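Local coordinates for extracellular ligand-binding receptor (Desulfohalobium retbaense DSM 5692, PDB 5ERE), which binds 2-oxo-4-methylpentanoate in a periplasmic-binding-protein module and cytosine in a tandem PAS-type sensor module, and probably acts as an extracellular signalling receptor, at residues R23-L27 against F240-F244; V112-Q116 against S141-L146; Q118-Y122 against P307-K311; L415-H419 against F449-V453. All coordinates share one frame; numbering follows the deposited sequence.

Contact 1. Residues R23-L27 against F240-F244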
loop_
_atom_site.group_PDB
_atom_site.type_symbol
_atom_site.label_atom_id
_atom_site.label_comp_id
_atom_site.label_asym_id
_atom_site.label_seq_id
_atom_site.Cartn_x
_atom_site.Cartn_y
_atom_site.Cartn_z
ATOM N N ARG A 23 -19.570 -19.004 13.152
ATOM C CA ARG A 23 -20.554 -18.070 13.674
ATOM C C ARG A 23 -21.026 -17.037 12.663
ATOM O O ARG A 23 -22.251 -16.783 12.521
ATOM C CB ARG A 23 -19.941 -17.367 14.883
ATOM C CG ARG A 23 -19.855 -18.276 16.057
ATOM C CD ARG A 23 -19.124 -17.601 17.225
ATOM N NE ARG A 23 -19.185 -18.426 18.416
ATOM C CZ ARG A 23 -18.543 -18.141 19.548
ATOM N NH1 ARG A 23 -17.775 -17.072 19.631
ATOM N NH2 ARG A 23 -18.666 -18.932 20.590
ATOM N N ALA A 24 -20.077 -16.429 11.938
ATOM C CA ALA A 24 -20.457 -15.361 11.039
ATOM C C ALA A 24 -21.277 -15.903 9.846
ATOM O O ALA A 24 -22.224 -15.268 9.397
ATOM C CB ALA A 24 -19.279 -14.637 10.581
ATOM N N VAL A 25 -20.924 -17.100 9.387
ATOM C CA VAL A 25 -21.592 -17.759 8.283
ATOM C C VAL A 25 -23.019 -18.116 8.640
ATOM O O VAL A 25 -23.921 -17.949 7.821
ATOM C CB VAL A 25 -20.836 -19.007 7.872
ATOM C CG1 VAL A 25 -21.679 -19.922 7.020
ATOM C CG2 VAL A 25 -19.607 -18.587 7.116
ATOM N N GLU A 26 -23.213 -18.608 9.855
ATOM C CA GLU A 26 -24.527 -19.028 10.282
ATOM C C GLU A 26 -25.394 -17.822 10.523
ATOM O O GLU A 26 -26.563 -17.848 10.160
ATOM C CB GLU A 26 -24.472 -19.905 11.515
ATOM C CG GLU A 26 -23.715 -21.199 11.220
ATOM C CD GLU A 26 -24.305 -22.410 11.877
ATOM O OE1 GLU A 26 -25.236 -22.997 11.279
ATOM O OE2 GLU A 26 -23.823 -22.773 12.974
ATOM N N LEU A 27 -24.825 -16.758 11.079
ATOM C CA LEU A 27 -25.587 -15.525 11.280
ATOM C C LEU A 27 -26.059 -14.909 9.935
ATOM O O LEU A 27 -27.216 -14.480 9.778
ATOM C CB LEU A 27 -24.736 -14.543 12.071
ATOM C CG LEU A 27 -25.396 -13.242 12.499
ATOM C CD1 LEU A 27 -26.482 -13.522 13.506
ATOM C CD2 LEU A 27 -24.350 -12.379 13.122
ATOM N N PHE A 240 -23.519 -5.758 10.960
ATOM C CA PHE A 240 -23.004 -7.081 11.281
ATOM C C PHE A 240 -22.222 -7.092 12.594
ATOM O O PHE A 240 -22.387 -8.012 13.365
ATOM C CB PHE A 240 -22.092 -7.596 10.171
ATOM C CG PHE A 240 -21.327 -8.850 10.544
ATOM C CD1 PHE A 240 -21.968 -10.075 10.622
ATOM C CD2 PHE A 240 -19.996 -8.788 10.855
ATOM C CE1 PHE A 240 -21.260 -11.222 10.979
ATOM C CE2 PHE A 240 -19.291 -9.926 11.193
ATOM C CZ PHE A 240 -19.933 -11.137 11.251
HETATM N N MSE A 241 -21.384 -6.083 12.824
HETATM C CA MSE A 241 -20.573 -5.975 14.064
HETATM C C MSE A 241 -21.456 -6.149 15.297
HETATM O O MSE A 241 -21.253 -7.025 16.123
HETATM C CB MSE A 241 -19.887 -4.606 14.188
HETATM C CG MSE A 241 -19.177 -4.120 12.992
HETATM SE SE MSE A 241 -17.797 -5.354 12.551
HETATM C CE MSE A 241 -18.432 -5.447 10.732
ATOM N N SER A 242 -22.467 -5.300 15.363
ATOM C CA SER A 242 -23.434 -5.291 16.451
ATOM C C SER A 242 -24.326 -6.511 16.534
ATOM O O SER A 242 -24.592 -6.994 17.633
ATOM C CB SER A 242 -24.308 -4.047 16.331
ATOM O OG SER A 242 -25.264 -4.031 17.363
ATOM N N ALA A 243 -24.831 -7.005 15.402
ATOM C CA ALA A 243 -25.585 -8.259 15.418
ATOM C C ALA A 243 -24.762 -9.447 15.982
ATOM O O ALA A 243 -25.267 -10.268 16.740
ATOM C CB ALA A 243 -26.063 -8.615 14.015
ATOM N N PHE A 244 -23.517 -9.542 15.559
ATOM C CA PHE A 244 -22.639 -10.634 15.981
ATOM C C PHE A 244 -22.334 -10.505 17.485
ATOM O O PHE A 244 -22.496 -11.445 18.264
ATOM C CB PHE A 244 -21.379 -10.612 15.132
ATOM C CG PHE A 244 -20.447 -11.739 15.392
ATOM C CD1 PHE A 244 -19.646 -11.747 16.531
ATOM C CD2 PHE A 244 -20.340 -12.776 14.489
ATOM C CE1 PHE A 244 -18.764 -12.788 16.785
ATOM C CE2 PHE A 244 -19.473 -13.796 14.714
ATOM C CZ PHE A 244 -18.663 -13.810 15.871
#
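Two phenylalanine rings from helix segment 240-244, Phe-240 and Phe-244, reach Ala-24, Arg-23 and Leu-27 of helix segment 23-27. The segment axes approach to 11.1 Å at an angle of 102°, so the helices cross almost at right angles, and the phenylalanine and leucine side chains span the space between them. Both phenylalanines do this with the ring carbon CG trans to the backbone N, which carries the rings forward although neither CB is aimed at the partner helix. Phe-240 meets Ala-24 edge-on: CZ lies 3.6 Å from Ala-24 CB, and the methyl sits near the ring plane. Phe-244 turns its own edge toward the backbone N of Ala-24, while its CE2 is 3.6 Å from Arg-23 CB, an oblique approach. The extended arginine chain crosses the Phe-244 side chain at about a right angle, its CD passing the ring at CZ, and the guanidinium plane is turned 64° from that of the ring. Leu-27 makes its contact through one methyl: CD2 is 3.8 Å from Phe-244 CA and 3.9 Å from Phe-240 CE1, and also meets Ala-243. The CB of Phe-244 lies over one face of the Phe-240 ring, tying the two aromatics together within their own helix. The side chains meet through carbon atoms, and no polar bond joins the two segments. Beyond it, Val-25 turns away from segment 240-244 to pack on strand 37-42, at the margin of the parallel sheet, and on helix 254-271; Phe-240 also touches that helix through Val-257 and Tyr-260.

Contact 2. Residues V112-Q116 against S141-L146. With EDO (1,2-ethanediol), chain G.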
loop_
_atom_site.group_PDB
_atom_site.type_symbol
_atom_site.label_atom_id
_atom_site.label_comp_id
_atom_site.label_asym_id
_atom_site.label_seq_id
_atom_site.Cartn_x
_atom_site.Cartn_y
_atom_site.Cartn_z
ATOM N N VAL A 112 -0.255 -11.237 0.751
ATOM C CA VAL A 112 1.001 -10.892 1.469
ATOM C C VAL A 112 1.750 -9.733 0.804
ATOM O O VAL A 112 2.167 -8.795 1.475
ATOM C CB VAL A 112 1.959 -12.118 1.568
ATOM C CG1 VAL A 112 3.266 -11.748 2.294
ATOM C CG2 VAL A 112 1.281 -13.222 2.310
ATOM N N GLN A 113 1.833 -9.746 -0.517
ATOM C CA GLN A 113 2.594 -8.726 -1.232
ATOM C C GLN A 113 2.083 -7.332 -0.942
ATOM O O GLN A 113 2.862 -6.419 -0.640
ATOM C CB GLN A 113 2.553 -8.939 -2.747
ATOM C CG GLN A 113 3.528 -7.984 -3.458
ATOM C CD GLN A 113 3.641 -8.219 -4.948
ATOM O OE1 GLN A 113 3.543 -9.347 -5.421
ATOM N NE2 GLN A 113 3.857 -7.145 -5.698
ATOM N N GLN A 114 0.762 -7.174 -1.013
ATOM C CA GLN A 114 0.179 -5.863 -0.800
ATOM C C GLN A 114 0.388 -5.442 0.640
ATOM O O GLN A 114 0.785 -4.328 0.881
ATOM C CB GLN A 114 -1.329 -5.845 -1.137
ATOM N N GLU A 115 0.100 -6.339 1.579
ATOM C CA GLU A 115 0.160 -6.007 2.990
ATOM C C GLU A 115 1.621 -5.732 3.391
ATOM O O GLU A 115 1.901 -4.825 4.185
ATOM C CB GLU A 115 -0.436 -7.133 3.867
ATOM C CG GLU A 115 -0.452 -6.757 5.356
ATOM C CD GLU A 115 -1.088 -7.796 6.263
ATOM O OE1 GLU A 115 -1.391 -8.908 5.795
ATOM O OE2 GLU A 115 -1.290 -7.493 7.464
ATOM N N GLN A 116 2.541 -6.498 2.806
ATOM C CA GLN A 116 3.996 -6.317 3.048
ATOM C C GLN A 116 4.516 -4.936 2.595
ATOM O O GLN A 116 5.277 -4.275 3.321
ATOM C CB GLN A 116 4.777 -7.427 2.334
ATOM C CG GLN A 116 6.213 -7.548 2.814
ATOM C CD GLN A 116 7.125 -6.510 2.194
ATOM O OE1 GLN A 116 7.031 -6.211 0.993
ATOM N NE2 GLN A 116 8.001 -5.926 3.021
ATOM N N SER A 141 5.920 -17.291 3.323
ATOM C CA SER A 141 5.744 -16.245 2.327
ATOM C C SER A 141 6.137 -14.873 2.878
ATOM O O SER A 141 6.798 -14.091 2.197
ATOM C CB SER A 141 4.291 -16.237 1.824
ATOM O OG SER A 141 4.165 -15.337 0.757
ATOM N N TRP A 142 5.727 -14.583 4.110
ATOM C CA TRP A 142 6.111 -13.352 4.782
ATOM C C TRP A 142 7.618 -13.262 5.007
ATOM O O TRP A 142 8.184 -12.178 4.923
ATOM C CB TRP A 142 5.403 -13.233 6.132
ATOM C CG TRP A 142 4.097 -12.502 6.055
ATOM C CD1 TRP A 142 2.841 -13.048 6.047
ATOM C CD2 TRP A 142 3.921 -11.089 5.971
ATOM N NE1 TRP A 142 1.891 -12.050 5.975
ATOM C CE2 TRP A 142 2.530 -10.838 5.931
ATOM C CE3 TRP A 142 4.808 -10.004 5.941
ATOM C CZ2 TRP A 142 2.009 -9.554 5.841
ATOM C CZ3 TRP A 142 4.291 -8.736 5.869
ATOM C CH2 TRP A 142 2.901 -8.517 5.808
ATOM N N ILE A 143 8.254 -14.387 5.330
ATOM C CA ILE A 143 9.709 -14.401 5.536
ATOM C C ILE A 143 10.397 -14.041 4.226
ATOM O O ILE A 143 11.227 -13.135 4.189
ATOM C CB ILE A 143 10.227 -15.778 6.057
ATOM C CG1 ILE A 143 10.061 -15.846 7.570
ATOM C CG2 ILE A 143 11.735 -15.984 5.759
ATOM C CD1 ILE A 143 10.113 -17.230 8.149
ATOM N N ARG A 144 10.015 -14.724 3.154
ATOM C CA ARG A 144 10.657 -14.541 1.866
ATOM C C ARG A 144 10.455 -13.116 1.369
ATOM O O ARG A 144 11.302 -12.581 0.666
ATOM C CB ARG A 144 10.122 -15.555 0.850
HETATM N N MSE A 145 9.342 -12.494 1.750
HETATM C CA MSE A 145 9.033 -11.129 1.311
HETATM C C MSE A 145 9.855 -10.123 2.058
HETATM O O MSE A 145 10.382 -9.170 1.483
HETATM C CB MSE A 145 7.575 -10.790 1.541
HETATM C CG MSE A 145 6.628 -11.531 0.672
HETATM SE SE MSE A 145 6.262 -10.631 -1.015
HETATM C CE MSE A 145 4.917 -11.921 -1.594
ATOM N N LEU A 146 9.914 -10.322 3.363
ATOM C CA LEU A 146 10.607 -9.408 4.218
ATOM C C LEU A 146 12.110 -9.474 3.918
ATOM O O LEU A 146 12.791 -8.449 3.895
ATOM C CB LEU A 146 10.292 -9.732 5.670
ATOM C CG LEU A 146 8.923 -9.219 6.137
ATOM C CD1 LEU A 146 8.541 -9.827 7.467
ATOM C CD2 LEU A 146 8.933 -7.698 6.208
HETATM C C1 EDO G . 0.370 -12.743 -2.899
HETATM O O1 EDO G . 1.258 -12.040 -2.019
HETATM C C2 EDO G . 0.234 -14.149 -2.351
HETATM O O2 EDO G . -1.137 -14.556 -2.378
#
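The segment axes of 112-116 and 141-146 pass 10.3 Å apart at 49°, an oblique packing of two helices in the periplasmic-binding-protein fold. Val-112 meets Trp-142 in a CH-pi contact: CG1 stands 3.7 Å from the centroid of the five-membered ring, only 6° off its normal. This methyl, on the branch lying opposite the backbone N, also reaches CG of Met-145, which is a selenomethionine. The six-membered end of the indole has other neighbours. Glu-115 brings OE1 to 3.5 Å from Trp-142 CZ2 near the ring plane, its carboxylate turned nearly perpendicular to the indole, while OE2 is hydrogen-bonded to Thr-230 and the backbone N of Arg-210, a residue of the oxo-acid pocket. Gln-116 passes CZ3 with CG and bends at chi2; its NE2, buried here, has no polar partner in the model and lies beside Leu-146 CD2. A leucine in place of Trp-142 would probably leave the Val-112 methyl without its aromatic face and open a gap beside Glu-115 and Gln-116. Near the start of segment 112-116, an ethanediol, probably from the crystallisation liquor, accepts a hydrogen bond at O1 from Gln-113 N, 2.8 Å long with an angle of 155° at the hydrogen.

Contact 3. Residues Q118-Y122 against P307-K311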
loop_
_atom_site.group_PDB
_atom_site.type_symbol
_atom_site.label_atom_id
_atom_site.label_comp_id
_atom_site.label_asym_id
_atom_site.label_seq_id
_atom_site.Cartn_x
_atom_site.Cartn_y
_atom_site.Cartn_z
ATOM N N GLN A 118 2.836 -2.220 2.545
ATOM C CA GLN A 118 2.385 -1.220 3.501
ATOM C C GLN A 118 3.197 -1.307 4.810
ATOM O O GLN A 118 3.637 -0.286 5.340
ATOM C CB GLN A 118 0.894 -1.382 3.768
ATOM C CG GLN A 118 0.056 -1.136 2.473
ATOM C CD GLN A 118 -1.437 -1.046 2.721
ATOM O OE1 GLN A 118 -2.217 -1.931 2.306
ATOM N NE2 GLN A 118 -1.851 0.030 3.392
ATOM N N LEU A 119 3.358 -2.519 5.338
ATOM C CA LEU A 119 4.097 -2.715 6.572
ATOM C C LEU A 119 5.536 -2.168 6.447
ATOM O O LEU A 119 6.081 -1.644 7.419
ATOM C CB LEU A 119 4.109 -4.209 6.951
ATOM C CG LEU A 119 4.813 -4.644 8.248
ATOM C CD1 LEU A 119 4.097 -4.143 9.473
ATOM C CD2 LEU A 119 4.910 -6.164 8.312
ATOM N N ALA A 120 6.097 -2.239 5.241
ATOM C CA ALA A 120 7.449 -1.752 4.956
ATOM C C ALA A 120 7.629 -0.268 5.240
ATOM O O ALA A 120 8.753 0.177 5.434
ATOM C CB ALA A 120 7.822 -2.036 3.478
ATOM N N ALA A 121 6.546 0.502 5.242
ATOM C CA ALA A 121 6.666 1.935 5.521
ATOM C C ALA A 121 7.053 2.173 6.962
ATOM O O ALA A 121 7.662 3.185 7.280
ATOM C CB ALA A 121 5.361 2.689 5.221
ATOM N N TYR A 122 6.633 1.262 7.833
ATOM C CA TYR A 122 6.975 1.335 9.249
ATOM C C TYR A 122 8.360 0.726 9.493
ATOM O O TYR A 122 9.192 1.322 10.173
ATOM C CB TYR A 122 5.917 0.605 10.073
ATOM C CG TYR A 122 6.133 0.651 11.563
ATOM C CD1 TYR A 122 6.004 1.849 12.257
ATOM C CD2 TYR A 122 6.435 -0.498 12.284
ATOM C CE1 TYR A 122 6.184 1.912 13.624
ATOM C CE2 TYR A 122 6.638 -0.445 13.660
ATOM C CZ TYR A 122 6.505 0.770 14.323
ATOM O OH TYR A 122 6.679 0.866 15.685
ATOM N N PRO A 307 -8.443 -1.174 1.326
ATOM C CA PRO A 307 -7.310 -0.535 2.017
ATOM C C PRO A 307 -7.009 -1.096 3.424
ATOM O O PRO A 307 -7.872 -1.689 4.079
ATOM C CB PRO A 307 -7.732 0.937 2.084
ATOM C CG PRO A 307 -9.271 0.910 1.970
ATOM C CD PRO A 307 -9.572 -0.238 1.078
ATOM N N TYR A 308 -5.744 -0.931 3.826
ATOM C CA TYR A 308 -5.225 -1.300 5.136
ATOM C C TYR A 308 -4.692 -0.051 5.839
ATOM O O TYR A 308 -4.313 0.963 5.194
ATOM C CB TYR A 308 -4.059 -2.339 5.045
ATOM C CG TYR A 308 -4.448 -3.792 4.917
ATOM C CD1 TYR A 308 -5.426 -4.205 4.022
ATOM C CD2 TYR A 308 -3.828 -4.755 5.671
ATOM C CE1 TYR A 308 -5.770 -5.538 3.903
ATOM C CE2 TYR A 308 -4.161 -6.076 5.566
ATOM C CZ TYR A 308 -5.162 -6.458 4.667
ATOM O OH TYR A 308 -5.526 -7.759 4.542
ATOM N N ILE A 309 -4.633 -0.146 7.165
ATOM C CA ILE A 309 -4.042 0.891 7.989
ATOM C C ILE A 309 -3.108 0.253 9.010
ATOM O O ILE A 309 -3.115 -0.969 9.224
ATOM C CB ILE A 309 -5.055 1.715 8.768
ATOM C CG1 ILE A 309 -6.032 0.787 9.510
ATOM C CG2 ILE A 309 -5.765 2.631 7.832
ATOM C CD1 ILE A 309 -6.802 1.444 10.649
ATOM N N PHE A 310 -2.343 1.113 9.644
ATOM C CA PHE A 310 -1.644 0.731 10.864
ATOM C C PHE A 310 -2.512 0.843 12.096
ATOM O O PHE A 310 -3.249 1.822 12.283
ATOM C CB PHE A 310 -0.400 1.573 11.017
ATOM C CG PHE A 310 0.691 1.160 10.099
ATOM C CD1 PHE A 310 1.454 0.052 10.389
ATOM C CD2 PHE A 310 0.944 1.866 8.936
ATOM C CE1 PHE A 310 2.478 -0.349 9.529
ATOM C CE2 PHE A 310 1.963 1.476 8.077
ATOM C CZ PHE A 310 2.721 0.360 8.377
ATOM N N LYS A 311 -2.453 -0.214 12.896
ATOM C CA LYS A 311 -3.106 -0.265 14.177
ATOM C C LYS A 311 -2.099 -0.595 15.260
ATOM O O LYS A 311 -0.970 -1.013 14.978
ATOM C CB LYS A 311 -4.234 -1.289 14.153
ATOM C CG LYS A 311 -5.348 -0.843 13.264
ATOM C CD LYS A 311 -6.558 -1.738 13.337
ATOM C CE LYS A 311 -7.529 -1.364 14.468
ATOM N NZ LYS A 311 -8.663 -2.322 14.463
#
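Helix 112-123 lies here against strand 304-314 of the mixed sheet in the ligand-binding module, joined by Gln-118 with Tyr-308 and by Phe-310 with Gln-118 O, Leu-119 and Tyr-122. The segment axes are 9.3 Å apart and inclined at 34°. Gln-118 reaches the strand with an extended chain, and its NE2 donates to Tyr-308 O at 3.2 Å. The donor stands well above the carbonyl plane, 58° out of it, although the acceptor lies close to the plane of the amide. Gln-118 OE1 rests 3.3 Å from Tyr-308 CB, the amide steeply inclined to the ring. The Phe-310 ring is directed at the helix: CZ comes edge-on to Gln-118 O at 3.2 Å, and CE1 is 3.6 Å from Tyr-122 CB. The Tyr-122 and Phe-310 rings meet obliquely, planes at 48°. An alanine at Gln-118 would remove the amide and is likely to leave Tyr-308 O without this donor and to open a gap beside Tyr-308 CB. Gln-118 NE2 also makes a weak bond to Asn-472 O, while Phe-310 and Ala-121 pack on Met-327 of helix 324-357. Such helix-on-sheet packing belongs to the alpha/beta architecture of periplasmic binding proteins.

Contact 4. Residues L415-H419 against F449-V453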
loop_
_atom_site.group_PDB
_atom_site.type_symbol
_atom_site.label_atom_id
_atom_site.label_comp_id
_atom_site.label_asym_id
_atom_site.label_seq_id
_atom_site.Cartn_x
_atom_site.Cartn_y
_atom_site.Cartn_z
ATOM N N LEU A 415 15.367 34.409 -13.359
ATOM C CA LEU A 415 16.766 33.996 -13.534
ATOM C C LEU A 415 17.557 35.122 -14.207
ATOM O O LEU A 415 18.725 35.393 -13.875
ATOM C CB LEU A 415 16.852 32.697 -14.346
ATOM C CG LEU A 415 18.277 32.143 -14.550
ATOM C CD1 LEU A 415 18.291 30.627 -14.502
ATOM C CD2 LEU A 415 18.838 32.659 -15.843
ATOM N N HIS A 416 16.906 35.791 -15.148
ATOM C CA HIS A 416 17.539 36.876 -15.876
ATOM C C HIS A 416 17.789 38.086 -14.977
ATOM O O HIS A 416 18.797 38.762 -15.117
ATOM C CB HIS A 416 16.684 37.266 -17.076
ATOM C CG HIS A 416 16.855 36.343 -18.243
ATOM N ND1 HIS A 416 16.266 36.565 -19.469
ATOM C CD2 HIS A 416 17.558 35.193 -18.364
ATOM C CE1 HIS A 416 16.608 35.600 -20.301
ATOM N NE2 HIS A 416 17.399 34.756 -19.657
ATOM N N GLU A 417 16.875 38.321 -14.044
ATOM C CA GLU A 417 17.001 39.422 -13.102
ATOM C C GLU A 417 17.851 39.103 -11.869
ATOM O O GLU A 417 18.228 40.024 -11.158
ATOM C CB GLU A 417 15.607 39.864 -12.660
ATOM C CG GLU A 417 14.786 40.523 -13.747
ATOM C CD GLU A 417 15.479 41.738 -14.329
ATOM O OE1 GLU A 417 15.834 42.640 -13.543
ATOM O OE2 GLU A 417 15.678 41.786 -15.563
ATOM N N THR A 418 18.149 37.823 -11.611
ATOM C CA THR A 418 18.920 37.439 -10.414
ATOM C C THR A 418 20.259 36.790 -10.772
ATOM O O THR A 418 21.201 36.806 -9.989
ATOM C CB THR A 418 18.110 36.458 -9.481
ATOM O OG1 THR A 418 17.823 35.220 -10.162
ATOM C CG2 THR A 418 16.790 37.114 -8.995
ATOM N N HIS A 419 20.337 36.247 -11.976
ATOM C CA HIS A 419 21.419 35.350 -12.390
ATOM C C HIS A 419 21.685 34.316 -11.288
ATOM O O HIS A 419 22.829 33.985 -10.973
ATOM C CB HIS A 419 22.692 36.138 -12.744
ATOM C CG HIS A 419 22.566 36.989 -13.980
ATOM N ND1 HIS A 419 23.602 37.770 -14.452
ATOM C CD2 HIS A 419 21.531 37.190 -14.831
ATOM C CE1 HIS A 419 23.212 38.406 -15.546
ATOM N NE2 HIS A 419 21.958 38.076 -15.793
ATOM N N PHE A 449 27.607 36.149 -18.056
ATOM C CA PHE A 449 26.356 35.403 -18.166
ATOM C C PHE A 449 26.032 35.100 -19.615
ATOM O O PHE A 449 25.998 36.004 -20.443
ATOM C CB PHE A 449 25.216 36.208 -17.525
ATOM C CG PHE A 449 23.855 35.573 -17.657
ATOM C CD1 PHE A 449 23.491 34.508 -16.854
ATOM C CD2 PHE A 449 22.932 36.061 -18.561
ATOM C CE1 PHE A 449 22.245 33.930 -16.967
ATOM C CE2 PHE A 449 21.681 35.494 -18.670
ATOM C CZ PHE A 449 21.337 34.424 -17.871
ATOM N N ILE A 450 25.770 33.834 -19.921
ATOM C CA ILE A 450 25.481 33.451 -21.302
ATOM C C ILE A 450 24.124 32.746 -21.464
ATOM O O ILE A 450 23.740 32.410 -22.566
ATOM C CB ILE A 450 26.606 32.575 -21.853
ATOM C CG1 ILE A 450 26.712 31.235 -21.122
ATOM C CG2 ILE A 450 27.933 33.322 -21.726
ATOM C CD1 ILE A 450 27.730 30.277 -21.772
ATOM N N GLY A 451 23.393 32.553 -20.369
ATOM C CA GLY A 451 22.082 31.931 -20.442
ATOM C C GLY A 451 21.886 30.910 -19.355
ATOM O O GLY A 451 22.405 31.057 -18.242
ATOM N N SER A 452 21.167 29.841 -19.668
ATOM C CA SER A 452 20.765 28.919 -18.616
ATOM C C SER A 452 20.567 27.519 -19.141
ATOM O O SER A 452 20.356 27.314 -20.333
ATOM C CB SER A 452 19.470 29.403 -17.946
ATOM O OG SER A 452 18.419 29.510 -18.907
ATOM N N VAL A 453 20.612 26.567 -18.214
ATOM C CA VAL A 453 20.366 25.178 -18.511
ATOM C C VAL A 453 19.228 24.693 -17.635
ATOM O O VAL A 453 19.128 25.055 -16.445
ATOM C CB VAL A 453 21.669 24.332 -18.334
ATOM C CG1 VAL A 453 22.210 24.421 -16.913
ATOM C CG2 VAL A 453 21.447 22.880 -18.725
#
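A chi1 of 176° swings the Phe-449 ring away from its own backbone N and out toward the helix end, where His-419 has CG anti to the carbonyl carbon (chi1 -68°) and lays its imidazole flat against it. The two rings form a face-to-face stack, with centroids 3.9 Å apart and planes only 11° from parallel. His-419 NE2 lies 3.6 Å from Phe-449 CD2, over the ring but displaced toward its rim. The opposite face of the phenyl ring is occupied by the backbone N of Gly-451, so Phe-449 is sandwiched between its own strand and the histidine. His-419 is the first residue beyond the helix to leave helical angles, with positive phi, and its N still bonds to Leu-415 O at 2.6 Å.

The outer end of the phenyl ring meets the preceding turn. Leu-415 CD2 touches Phe-449 CZ at 3.7 Å near the ring plane, while its CD1 is 3.8 Å from Ser-452 CB. His-416 CD2 approaches Phe-449 CZ at 3.9 Å, and these two rings are steeply inclined to each other; His-416 NE2, buried here, has no polar partner in the model. Ser-452 OG is hydrogen-bonded to Glu-439 OE1, in a residue of the cytosine pocket. Together His-416, His-419 and Phe-449 form an aromatic cluster joining the C-terminal end of helix 410-418 and the residue after it to the antiparallel sheet, an arrangement that fits the PAS-like alpha/beta fold of Cache sensor domains.

Contacts 2 and 3 are buried and share helix 112-123; they touch where Glu-115 CD meets Tyr-308 CE2 and Trp-142 CZ3 meets Leu-119 CD2, both at 3.6 Å. Contact 1 is only partly buried and lies in the same module, its centre about 30 Å from that of contact 2. Contact 4, also partly buried, belongs to the sensor module, its centre about 70 Å from that of contact 1. Aromatic rings serve all four, but differently: edge and oblique approaches between helices in contact 1, a methyl over an indole in contact 2, an oblique ring pair and a phenyl edge at a backbone carbonyl in contact 3, and a nearly parallel, face-to-face ring stack in contact 4. Contact 3 alone adds a hydrogen bond between its segments.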